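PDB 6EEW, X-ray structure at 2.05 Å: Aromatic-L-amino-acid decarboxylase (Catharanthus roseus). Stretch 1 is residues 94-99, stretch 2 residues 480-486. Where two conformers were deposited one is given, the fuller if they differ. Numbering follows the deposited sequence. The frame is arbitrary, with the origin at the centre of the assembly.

Stretch 1, residues 94-99: SPNFYA
Stretch 2 (480-486) HHVRRVW

A proline sits squarely over a histidine ring: Pro-95 CB lies 3.5 Å from the centroid of the His-481 imidazole and only 10° off the ring normal, a CH-pi contact in which the pyrrolidine, puckered C-gamma endo, meets one face of the aromatic ring. Between these two residues the closest atoms are Pro-95 CB and His-481 CE1, at 3.5 Å. No hydrogen bond joins the two stretches, which bury 276 Å² between them, and packing of side chains carries most of the contact.

Stretch 1 is irregular. It opens with a type I beta turn from Ser-94 to Phe-97, with Pro-95 at phi/psi -62/-11 and Asn-96 at -107/16 in its two central positions. The turn is closed by Phe-97 N donating to Ser-94 O (3.2 Å) and reinforced by Asn-96 N donating to Ser-94 OG (3.1 Å, nearly linear at 167°), with the Ser-94 side chain in the t rotamer. Tyr-98 follows at -127/21. Stretch 2 is an interior piece of a longer helix, held by i to i+4 bonds of 2.9 Å each: Arg-484 N to His-480 O, Val-485 N to His-481 O, and Trp-486 N to Val-482 O.

Of the CA atoms, those of Asn-96 and His-481 are nearest across the stretches, 6.8 Å apart. His-481 and Val-485, one helical turn apart, both direct CA-to-CB toward stretch 1 and so form the main helical surface of the contact. His-481 adopts chi1 m (-68°) and chi2 114°; its NE2 is hydrogen-bonded elsewhere in the structure and its ND1 to a residue flanking one of the stretches, so both ring nitrogens are satisfied while the ring receives Pro-95.

Tyr-98 (chi1 -52°, chi2 -81°) also points CA-to-CB toward the helix. Its CE2 packs tightly, 3.2 Å from Val-485 CG2, with the methyl oblique to the ring; Val-485 is in the t rotamer. The phenol ends beside His-481, with Tyr-98 OH 3.6 Å from His-481 O and 3.7 Å from His-481 CB. Within stretch 1 the same OH is 3.2 Å from Pro-95 O.

Asn-96 (chi1 m, chi2 -44°) starts sideways, but its end comes nearer the helix: OD1 lies 3.8 Å from His-481 CD2 and 4.4 Å from Val-485 CG2. The exposed Arg-484, with chi1 to chi3 m, t, m, brings NH2 to 4.3 Å from Asn-96 ND2, a loose approach between two nitrogens. Phe-97 and Trp-486 make no contact across the stretches.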

# COMPACT_ATOMS: atom_id res chain seq x y z
N SER A 94 -18.82 -8.57 11.25
CA SER A 94 -20.04 -8.95 11.94
C SER A 94 -21.14 -7.92 11.66
O SER A 94 -20.86 -6.72 11.59
CB SER A 94 -19.80 -9.06 13.45
OG SER A 94 -21.02 -9.34 14.12
N PRO A 95 -22.39 -8.36 11.50
CA PRO A 95 -23.49 -7.39 11.43
C PRO A 95 -23.64 -6.56 12.69
O PRO A 95 -24.39 -5.57 12.68
CB PRO A 95 -24.72 -8.27 11.18
CG PRO A 95 -24.37 -9.57 11.76
CD PRO A 95 -22.89 -9.74 11.49
N ASN A 96 -22.96 -6.91 13.78
CA ASN A 96 -23.08 -6.17 15.03
C ASN A 96 -21.84 -5.34 15.32
O ASN A 96 -21.65 -4.88 16.45
CB ASN A 96 -23.38 -7.13 16.17
CG ASN A 96 -24.73 -7.81 16.00
OD1 ASN A 96 -25.73 -7.17 15.65
ND2 ASN A 96 -24.76 -9.12 16.22
N PHE A 97 -20.99 -5.12 14.32
CA PHE A 97 -19.84 -4.23 14.43
C PHE A 97 -20.26 -2.83 14.02
O PHE A 97 -20.57 -2.60 12.85
CB PHE A 97 -18.69 -4.74 13.56
CG PHE A 97 -17.49 -3.84 13.56
CD1 PHE A 97 -17.45 -2.72 12.73
CD2 PHE A 97 -16.40 -4.10 14.35
CE1 PHE A 97 -16.34 -1.89 12.72
CE2 PHE A 97 -15.30 -3.28 14.34
CZ PHE A 97 -15.28 -2.17 13.53
N TYR A 98 -20.20 -1.88 14.96
CA TYR A 98 -20.59 -0.49 14.71
C TYR A 98 -19.49 0.48 15.10
O TYR A 98 -19.77 1.67 15.33
CB TYR A 98 -21.87 -0.12 15.45
CG TYR A 98 -23.02 -1.08 15.23
CD1 TYR A 98 -23.80 -1.01 14.09
CD2 TYR A 98 -23.31 -2.05 16.17
CE1 TYR A 98 -24.83 -1.90 13.88
CE2 TYR A 98 -24.35 -2.94 15.97
CZ TYR A 98 -25.11 -2.86 14.83
OH TYR A 98 -26.14 -3.74 14.63
N ALA A 99 -18.25 0.01 15.20
CA ALA A 99 -17.13 0.82 15.66
C ALA A 99 -16.52 1.62 14.52
O ALA A 99 -16.74 1.35 13.34
CB ALA A 99 -16.08 -0.07 16.30
N HIS A 480 -33.20 -5.45 11.50
CA HIS A 480 -33.43 -6.05 12.80
C HIS A 480 -32.17 -6.02 13.67
O HIS A 480 -32.28 -6.01 14.90
CB HIS A 480 -33.93 -7.49 12.66
CG HIS A 480 -33.00 -8.38 11.92
ND1 HIS A 480 -32.02 -9.12 12.54
CD2 HIS A 480 -32.90 -8.67 10.60
CE1 HIS A 480 -31.35 -9.81 11.64
NE2 HIS A 480 -31.87 -9.56 10.45
N HIS A 481 -30.99 -5.99 13.06
CA HIS A 481 -29.78 -5.86 13.87
C HIS A 481 -29.77 -4.54 14.62
O HIS A 481 -29.46 -4.49 15.82
CB HIS A 481 -28.53 -5.98 12.99
CG HIS A 481 -28.33 -7.35 12.42
ND1 HIS A 481 -28.42 -7.61 11.07
CD2 HIS A 481 -28.05 -8.53 13.02
CE1 HIS A 481 -28.20 -8.89 10.86
NE2 HIS A 481 -27.97 -9.47 12.03
N VAL A 482 -30.10 -3.45 13.93
CA VAL A 482 -30.14 -2.15 14.59
C VAL A 482 -31.22 -2.14 15.65
O VAL A 482 -31.01 -1.61 16.76
CB VAL A 482 -30.34 -1.02 13.55
CG1 VAL A 482 -30.37 0.34 14.24
CG2 VAL A 482 -29.25 -1.06 12.53
N ARG A 483 -32.38 -2.72 15.34
CA ARG A 483 -33.45 -2.82 16.33
C ARG A 483 -32.96 -3.52 17.59
O ARG A 483 -33.21 -3.06 18.71
CB ARG A 483 -34.66 -3.54 15.75
CG ARG A 483 -35.35 -2.79 14.64
CD ARG A 483 -36.44 -3.61 13.99
NE ARG A 483 -37.11 -2.87 12.92
CZ ARG A 483 -37.92 -1.85 13.12
NH1 ARG A 483 -38.17 -1.43 14.36
NH2 ARG A 483 -38.49 -1.24 12.09
N ARG A 484 -32.25 -4.64 17.43
CA ARG A 484 -31.80 -5.39 18.60
C ARG A 484 -30.69 -4.66 19.35
O ARG A 484 -30.63 -4.74 20.58
CB ARG A 484 -31.32 -6.78 18.20
CG ARG A 484 -32.39 -7.65 17.56
CD ARG A 484 -31.93 -9.10 17.55
NE ARG A 484 -30.64 -9.27 16.90
CZ ARG A 484 -29.99 -10.43 16.81
NH1 ARG A 484 -30.53 -11.53 17.33
NH2 ARG A 484 -28.81 -10.49 16.20
N VAL A 485 -29.82 -3.94 18.64
CA VAL A 485 -28.82 -3.13 19.34
C VAL A 485 -29.51 -2.08 20.20
O VAL A 485 -29.13 -1.86 21.36
CB VAL A 485 -27.85 -2.47 18.35
CG1 VAL A 485 -27.04 -1.41 19.07
CG2 VAL A 485 -26.93 -3.50 17.74
N TRP A 486 -30.51 -1.40 19.65
CA TRP A 486 -31.22 -0.40 20.43
C TRP A 486 -31.93 -1.03 21.62
O TRP A 486 -31.90 -0.48 22.74
CB TRP A 486 -32.20 0.35 19.53
CG TRP A 486 -33.05 1.31 20.27
CD1 TRP A 486 -34.41 1.37 20.29
CD2 TRP A 486 -32.59 2.34 21.15
NE1 TRP A 486 -34.83 2.39 21.10
CE2 TRP A 486 -33.74 3.00 21.64
CE3 TRP A 486 -31.33 2.78 21.56
CZ2 TRP A 486 -33.66 4.08 22.52
CZ3 TRP A 486 -31.25 3.85 22.43
CH2 TRP A 486 -32.41 4.48 22.91